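Local coordinates for HIT domain-containing protein (PDB 2EO4), which binds zinc and belongs to the histidine triad family, whose members probably act as nucleotide hydrolases or transferases, with an adenylylsulfatase activity tentatively assigned, at residues F15-E20 / K63-G68; V31-T36 / E126-I131; A56-V61 / L95-I100. All coordinates share one frame; numbering follows the deposited sequence.

Contact 1 (F15-E20 / K63-G68); sequences FVYEDE and KLVSLG
Y17 lies against two consecutive residues of the helix, L64 and V65, and the broader, more buried part of the contact is on the V65 side. There CG2 of V65 sits 3.9 Å from CB of Y17 and 4.0 Å from its CG, at the root of the ring. V65 is buried, and a branched, purely apolar side chain suits a helix position turned to one face of the sheet. Farther along the ring, L64 crosses the tyrosine at about a right angle and reaches CE1 of Y17 with its CD2 at 3.8 Å.

The outer side is more exposed and more polar: both Y17 and L64 are partly exposed. With CG anti to the backbone N (chi1 177°), the tyrosine carries its hydroxyl to D19, where OH of Y17 hydrogen-bonds OD2 at 2.6 Å, on the anti side of the carboxylate. Tyrosine thus fits a border position, apolar along its ring and polar at its end.

V16 and Y17 both face A24 in a classic beta bulge, where edge strand 15-18 pairs with strand 22-26. Helix 52-72 packs on the sheet, with V65 also touching I99 of strand 97-102 and L64 touching K140 of helix 122-143.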
# COMPACT_ATOMS: atom_id res chain seq x y z
N PHE A 15 2.47 -7.52 -19.53
CA PHE A 15 1.99 -6.18 -19.18
C PHE A 15 0.47 -6.07 -19.29
O PHE A 15 -0.12 -6.54 -20.26
CB PHE A 15 2.59 -5.12 -20.11
CG PHE A 15 4.06 -4.88 -19.90
CD1 PHE A 15 4.99 -5.84 -20.27
CD2 PHE A 15 4.51 -3.68 -19.35
CE1 PHE A 15 6.35 -5.61 -20.10
CE2 PHE A 15 5.86 -3.44 -19.18
CZ PHE A 15 6.79 -4.40 -19.56
N VAL A 16 -0.15 -5.43 -18.30
CA VAL A 16 -1.59 -5.20 -18.34
C VAL A 16 -1.83 -3.70 -18.37
O VAL A 16 -2.94 -3.23 -18.62
CB VAL A 16 -2.34 -5.83 -17.13
CG1 VAL A 16 -2.19 -7.35 -17.16
CG2 VAL A 16 -1.82 -5.26 -15.82
N TYR A 17 -0.76 -2.94 -18.13
CA TYR A 17 -0.81 -1.48 -18.16
C TYR A 17 0.58 -0.92 -18.38
O TYR A 17 1.57 -1.43 -17.85
CB TYR A 17 -1.35 -0.89 -16.85
CG TYR A 17 -1.33 0.63 -16.84
CD1 TYR A 17 -2.38 1.36 -17.40
CD2 TYR A 17 -0.24 1.33 -16.33
CE1 TYR A 17 -2.33 2.75 -17.45
CE2 TYR A 17 -0.18 2.72 -16.37
CZ TYR A 17 -1.24 3.43 -16.94
OH TYR A 17 -1.20 4.80 -16.99
N GLU A 18 0.67 0.15 -19.16
CA GLU A 18 1.95 0.78 -19.39
C GLU A 18 1.81 2.17 -19.96
O GLU A 18 0.95 2.43 -20.81
CB GLU A 18 2.82 -0.08 -20.33
CG GLU A 18 4.19 0.53 -20.64
CD GLU A 18 5.08 -0.38 -21.49
OE1 GLU A 18 4.55 -1.24 -22.22
OE2 GLU A 18 6.32 -0.21 -21.44
N ASP A 19 2.63 3.08 -19.45
CA ASP A 19 2.68 4.45 -19.96
C ASP A 19 4.16 4.82 -19.96
O ASP A 19 5.01 3.95 -19.79
CB ASP A 19 1.83 5.43 -19.13
CG ASP A 19 2.23 5.51 -17.67
OD1 ASP A 19 3.44 5.50 -17.36
OD2 ASP A 19 1.31 5.61 -16.82
N GLU A 20 4.47 6.09 -20.16
CA GLU A 20 5.86 6.51 -20.21
C GLU A 20 6.69 6.29 -18.95
O GLU A 20 7.90 6.07 -19.03
CB GLU A 20 5.95 7.98 -20.63
CG GLU A 20 5.50 8.23 -22.05
CD GLU A 20 6.28 7.41 -23.06
OE1 GLU A 20 7.52 7.56 -23.13
OE2 GLU A 20 5.65 6.61 -23.79
N LYS A 63 -4.69 2.88 -8.44
CA LYS A 63 -6.16 2.94 -8.41
C LYS A 63 -6.75 2.43 -9.72
O LYS A 63 -7.64 1.57 -9.72
CB LYS A 63 -6.66 4.37 -8.16
CG LYS A 63 -8.19 4.46 -8.18
CD LYS A 63 -8.71 5.88 -7.97
CE LYS A 63 -10.23 5.92 -8.10
NZ LYS A 63 -10.82 7.27 -7.83
N LEU A 64 -6.28 2.96 -10.84
CA LEU A 64 -6.78 2.56 -12.15
C LEU A 64 -6.64 1.06 -12.39
O LEU A 64 -7.61 0.39 -12.76
CB LEU A 64 -6.04 3.32 -13.26
CG LEU A 64 -6.34 2.85 -14.69
CD1 LEU A 64 -7.83 3.01 -14.98
CD2 LEU A 64 -5.52 3.66 -15.68
N VAL A 65 -5.44 0.54 -12.19
CA VAL A 65 -5.19 -0.87 -12.41
C VAL A 65 -6.03 -1.74 -11.47
O VAL A 65 -6.54 -2.78 -11.87
CB VAL A 65 -3.70 -1.20 -12.26
CG1 VAL A 65 -3.46 -2.70 -12.43
CG2 VAL A 65 -2.90 -0.43 -13.32
N SER A 66 -6.17 -1.30 -10.22
CA SER A 66 -6.96 -2.06 -9.25
C SER A 66 -8.41 -2.12 -9.71
O SER A 66 -9.04 -3.18 -9.67
CB SER A 66 -6.88 -1.40 -7.86
OG SER A 66 -5.58 -1.53 -7.30
N LEU A 67 -8.96 -0.99 -10.15
CA LEU A 67 -10.34 -0.98 -10.63
C LEU A 67 -10.46 -1.94 -11.81
O LEU A 67 -11.43 -2.70 -11.91
CB LEU A 67 -10.76 0.43 -11.05
CG LEU A 67 -11.06 1.40 -9.90
CD1 LEU A 67 -11.21 2.82 -10.43
CD2 LEU A 67 -12.34 0.96 -9.19
N GLY A 68 -9.47 -1.90 -12.69
CA GLY A 68 -9.48 -2.77 -13.86
C GLY A 68 -9.46 -4.24 -13.50
O GLY A 68 -10.23 -5.03 -14.03

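Contact 2 (V31-T36 / E126-I131)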
# COMPACT_ATOMS: atom_id res chain seq x y z
N VAL A 31 -0.26 -15.16 -6.00
CA VAL A 31 -0.84 -15.61 -4.74
C VAL A 31 -2.30 -15.96 -5.01
O VAL A 31 -2.85 -16.89 -4.43
CB VAL A 31 -0.76 -14.51 -3.67
CG1 VAL A 31 -1.67 -14.84 -2.50
CG2 VAL A 31 0.67 -14.35 -3.20
N SER A 32 -2.92 -15.18 -5.90
CA SER A 32 -4.31 -15.40 -6.27
C SER A 32 -4.48 -15.02 -7.73
O SER A 32 -3.62 -14.35 -8.32
CB SER A 32 -5.24 -14.55 -5.40
OG SER A 32 -5.14 -13.18 -5.71
N LEU A 33 -5.58 -15.45 -8.33
CA LEU A 33 -5.85 -15.17 -9.73
C LEU A 33 -5.89 -13.67 -10.02
O LEU A 33 -6.68 -12.93 -9.43
CB LEU A 33 -7.18 -15.82 -10.13
CG LEU A 33 -7.58 -15.68 -11.59
CD1 LEU A 33 -7.65 -17.06 -12.24
CD2 LEU A 33 -8.92 -14.98 -11.68
N GLY A 34 -5.04 -13.22 -10.94
CA GLY A 34 -5.01 -11.81 -11.30
C GLY A 34 -3.99 -10.98 -10.53
O GLY A 34 -3.90 -9.78 -10.74
N HIS A 35 -3.23 -11.63 -9.64
CA HIS A 35 -2.21 -10.96 -8.85
C HIS A 35 -1.32 -10.16 -9.80
O HIS A 35 -0.73 -10.72 -10.73
CB HIS A 35 -1.39 -12.01 -8.09
CG HIS A 35 -0.36 -11.45 -7.15
ND1 HIS A 35 0.40 -12.25 -6.33
CD2 HIS A 35 0.06 -10.18 -6.93
CE1 HIS A 35 1.25 -11.50 -5.64
NE2 HIS A 35 1.06 -10.24 -5.99
N THR A 36 -1.23 -8.86 -9.56
CA THR A 36 -0.46 -7.96 -10.42
C THR A 36 0.46 -7.04 -9.62
O THR A 36 0.20 -6.75 -8.45
CB THR A 36 -1.42 -7.09 -11.26
OG1 THR A 36 -2.15 -7.95 -12.15
CG2 THR A 36 -0.67 -6.04 -12.07
N GLU A 126 -1.94 -15.32 -20.69
CA GLU A 126 -2.52 -14.76 -21.90
C GLU A 126 -3.95 -14.29 -21.66
O GLU A 126 -4.32 -13.18 -22.05
CB GLU A 126 -2.46 -15.79 -23.03
CG GLU A 126 -1.06 -16.30 -23.30
CD GLU A 126 -1.00 -17.28 -24.45
OE1 GLU A 126 -1.84 -18.20 -24.48
OE2 GLU A 126 -0.10 -17.14 -25.30
N LEU A 127 -4.76 -15.12 -21.01
CA LEU A 127 -6.15 -14.76 -20.74
C LEU A 127 -6.28 -13.60 -19.76
O LEU A 127 -7.02 -12.65 -20.01
CB LEU A 127 -6.91 -15.97 -20.20
CG LEU A 127 -8.38 -15.71 -19.85
CD1 LEU A 127 -9.12 -15.20 -21.09
CD2 LEU A 127 -9.02 -16.98 -19.33
N LEU A 128 -5.58 -13.69 -18.63
CA LEU A 128 -5.66 -12.63 -17.63
C LEU A 128 -5.22 -11.29 -18.19
O LEU A 128 -5.85 -10.26 -17.92
CB LEU A 128 -4.80 -12.98 -16.41
CG LEU A 128 -5.53 -13.71 -15.28
CD1 LEU A 128 -6.60 -12.80 -14.70
CD2 LEU A 128 -6.14 -15.01 -15.80
N GLN A 129 -4.15 -11.29 -18.98
CA GLN A 129 -3.65 -10.06 -19.58
C GLN A 129 -4.72 -9.44 -20.47
O GLN A 129 -5.01 -8.25 -20.38
CB GLN A 129 -2.41 -10.36 -20.42
CG GLN A 129 -1.90 -9.16 -21.21
CD GLN A 129 -0.79 -9.53 -22.17
OE1 GLN A 129 -0.95 -10.39 -23.03
NE2 GLN A 129 0.36 -8.87 -22.03
N LYS A 130 -5.31 -10.26 -21.33
CA LYS A 130 -6.34 -9.79 -22.26
C LYS A 130 -7.59 -9.25 -21.57
O LYS A 130 -8.09 -8.18 -21.94
CB LYS A 130 -6.68 -10.91 -23.25
CG LYS A 130 -5.49 -11.32 -24.12
CD LYS A 130 -5.77 -12.59 -24.93
CE LYS A 130 -4.52 -13.07 -25.65
NZ LYS A 130 -4.00 -12.09 -26.64
N ILE A 131 -8.12 -9.96 -20.58
CA ILE A 131 -9.32 -9.49 -19.91
C ILE A 131 -9.06 -8.25 -19.05
O ILE A 131 -9.90 -7.35 -18.98
CB ILE A 131 -9.96 -10.58 -19.02
CG1 ILE A 131 -8.96 -11.03 -17.95
CG2 ILE A 131 -10.40 -11.75 -19.88
CD1 ILE A 131 -9.57 -11.98 -16.95
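L128 lays its CD1 methyl over the backbone of G34, 3.9 Å from CA and 4.1 Å from N of that glycine. The same methyl meets L33 more distantly, at 4.4 Å from its CG, so one leucine branch touches two successive residues of the loop. L128 also packs on L26 of strand 22-26.

The loop surface comes from a type II turn running from S32 to H35, closed by the bond from H35 N to S32 O. G34 takes the third place of the turn with a positive phi of 94°, where a CB would press on the carbonyl oxygen of L33; glycine avoids that and also bares its backbone to the leucine.

Polar bonds within the loop contribute to its shape. OG1 of T36 binds O of G34 at 2.9 Å, from above the carbonyl plane, and V31 N gives a nearly straight bond (176°) to ND1 of H35, in the plane of the ring. From the helix side, the hydroxyl of Y124, about one turn before L128, takes the N-H of G34.

Between 31-36 and 126-131 themselves there is no hydrogen bond, so L128 holds to the turn by apolar contact, and helix 122-143 adds its polar tie through Y124.

Contact 3 (A56-V61 / L95-I100). With PO4 (phosphate ion), chain C.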
# COMPACT_ATOMS: atom_id res chain seq x y z
N ALA A 56 3.16 9.89 -5.94
CA ALA A 56 1.84 10.45 -6.20
C ALA A 56 1.22 9.83 -7.45
O ALA A 56 0.05 9.44 -7.45
CB ALA A 56 1.93 11.97 -6.36
N GLU A 57 2.00 9.74 -8.52
CA GLU A 57 1.50 9.16 -9.76
C GLU A 57 1.31 7.66 -9.61
O GLU A 57 0.40 7.08 -10.19
CB GLU A 57 2.47 9.46 -10.91
CG GLU A 57 1.96 9.04 -12.28
CD GLU A 57 0.55 9.56 -12.58
OE1 GLU A 57 0.27 10.74 -12.28
OE2 GLU A 57 -0.26 8.78 -13.12
N LEU A 58 2.19 7.03 -8.83
CA LEU A 58 2.09 5.59 -8.59
C LEU A 58 0.74 5.28 -7.95
O LEU A 58 0.08 4.31 -8.31
CB LEU A 58 3.23 5.14 -7.66
CG LEU A 58 3.21 3.67 -7.22
CD1 LEU A 58 3.33 2.76 -8.43
CD2 LEU A 58 4.35 3.41 -6.24
N ALA A 59 0.34 6.10 -6.99
CA ALA A 59 -0.93 5.89 -6.30
C ALA A 59 -2.10 5.95 -7.28
O ALA A 59 -3.06 5.19 -7.15
CB ALA A 59 -1.11 6.93 -5.21
N LYS A 60 -2.02 6.86 -8.24
CA LYS A 60 -3.08 7.01 -9.23
C LYS A 60 -3.13 5.82 -10.19
O LYS A 60 -4.21 5.37 -10.58
CB LYS A 60 -2.87 8.31 -10.02
CG LYS A 60 -2.91 9.55 -9.14
CD LYS A 60 -2.63 10.82 -9.92
CE LYS A 60 -2.52 12.02 -8.99
NZ LYS A 60 -2.27 13.28 -9.73
N VAL A 61 -1.96 5.31 -10.56
CA VAL A 61 -1.90 4.16 -11.45
C VAL A 61 -2.45 2.94 -10.71
O VAL A 61 -3.19 2.13 -11.27
CB VAL A 61 -0.45 3.88 -11.92
CG1 VAL A 61 -0.39 2.56 -12.68
CG2 VAL A 61 0.03 5.02 -12.81
N LEU A 95 10.91 -0.91 -6.33
CA LEU A 95 9.60 -0.54 -5.81
C LEU A 95 8.43 -1.07 -6.62
O LEU A 95 8.30 -0.79 -7.81
CB LEU A 95 9.49 0.98 -5.70
CG LEU A 95 8.12 1.61 -5.37
CD1 LEU A 95 7.53 1.01 -4.11
CD2 LEU A 95 8.31 3.11 -5.22
N HIS A 96 7.57 -1.85 -5.97
CA HIS A 96 6.39 -2.38 -6.63
C HIS A 96 5.28 -2.56 -5.63
O HIS A 96 5.52 -2.87 -4.46
CB HIS A 96 6.67 -3.71 -7.33
CG HIS A 96 7.19 -4.79 -6.43
ND1 HIS A 96 8.44 -4.74 -5.85
CD2 HIS A 96 6.65 -5.98 -6.06
CE1 HIS A 96 8.65 -5.85 -5.17
NE2 HIS A 96 7.58 -6.62 -5.29
N VAL A 97 4.06 -2.34 -6.10
CA VAL A 97 2.87 -2.48 -5.26
C VAL A 97 2.12 -3.71 -5.72
O VAL A 97 1.85 -3.88 -6.91
CB VAL A 97 1.94 -1.25 -5.41
CG1 VAL A 97 0.64 -1.49 -4.64
CG2 VAL A 97 2.64 -0.01 -4.89
N HIS A 98 1.79 -4.59 -4.78
CA HIS A 98 1.05 -5.80 -5.08
C HIS A 98 -0.44 -5.51 -5.07
O HIS A 98 -0.93 -4.80 -4.20
CB HIS A 98 1.29 -6.87 -4.01
CG HIS A 98 2.70 -7.37 -3.94
ND1 HIS A 98 3.11 -8.52 -4.58
CD2 HIS A 98 3.78 -6.91 -3.26
CE1 HIS A 98 4.38 -8.75 -4.30
NE2 HIS A 98 4.81 -7.79 -3.50
N ILE A 99 -1.16 -6.07 -6.05
CA ILE A 99 -2.62 -5.96 -6.09
C ILE A 99 -3.02 -7.44 -6.11
O ILE A 99 -2.83 -8.12 -7.12
CB ILE A 99 -3.15 -5.28 -7.37
CG1 ILE A 99 -2.64 -3.84 -7.46
CG2 ILE A 99 -4.69 -5.25 -7.33
CD1 ILE A 99 -3.05 -3.13 -8.76
N ILE A 100 -3.55 -7.91 -4.99
CA ILE A 100 -3.94 -9.31 -4.84
C ILE A 100 -5.45 -9.43 -4.67
O ILE A 100 -6.00 -9.06 -3.64
CB ILE A 100 -3.23 -9.92 -3.60
CG1 ILE A 100 -1.71 -9.77 -3.76
CG2 ILE A 100 -3.61 -11.39 -3.45
CD1 ILE A 100 -0.92 -10.20 -2.53
P PO4 C . 8.16 -8.50 -2.70
O1 PO4 C . 7.53 -8.82 -4.00
O2 PO4 C . 7.35 -7.47 -1.99
O3 PO4 C . 8.23 -9.74 -1.86
O4 PO4 C . 9.53 -7.97 -2.92
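The histidine triad motif, predicted here at H94 to H98, runs through one side of this contact, and its apolar residues are the ones that meet helix 52-72. L58 of the helix sends a single methyl, CD2, to both partners. It meets CD2 of L95 tip to tip at 4.1 Å and CG2 of V97 at the same 4.1 Å, the valine being crossed at a slant. Having CG anti to the backbone N (chi1 175°) carries the L58 branch out from the helix toward the strand. All three residues are buried, and leucine and valine suit a layer between helix and sheet that has no hydrogen bond across it.

In the His-x-His-x-His pattern of HIT proteins the hydrophobic positions can thus face the core while the histidines line the active site. Here CB of V97 points to the helix and CB of H96 away from it. H96, predicted to form the AMP-histidine intermediate, has its ring turned by chi1 58° to a phosphate ion, probably from the crystallisation liquor: NE2 of H96 donates to O1 at 2.6 Å in the ring plane, with an N-H...O angle of 167°. H98 donates from NE2 to O2 of the phosphate at 3.0 Å, and more weakly to O1. ND1 of H96 binds O of H94, a zinc ligand, and ND1 of H98 pairs with NE2 of H35. The backbone N-H groups of V91 and I92 and ND2 of N83 also bond the ion. Elsewhere on the helix, A59 O accepts the hydroxyl of Y47 of the second subunit.

How the contacts relate
Along the chain the first segments come in the order 15-20, 31-36, 56-61, followed by 63-68, 95-100 and 126-131. Contact 3 is nested inside the loop closed by contact 2, while contact 1 crosses both. Contacts 1 and 3, with centres about 9 Å apart, share helix 52-72 and the same antiparallel sheet, and Y17 packs on V61 between them. Contact 2 uses helix 122-143 instead, its centre about 12 Å from that of contact 1, where V16 touches Q129 and T36, and 16 Å from that of contact 3. Contacts 1 and 3 both touch the second subunit, contact 2 no other chain; helix 52-72 thus joins the triad-bearing sheet to the dimer.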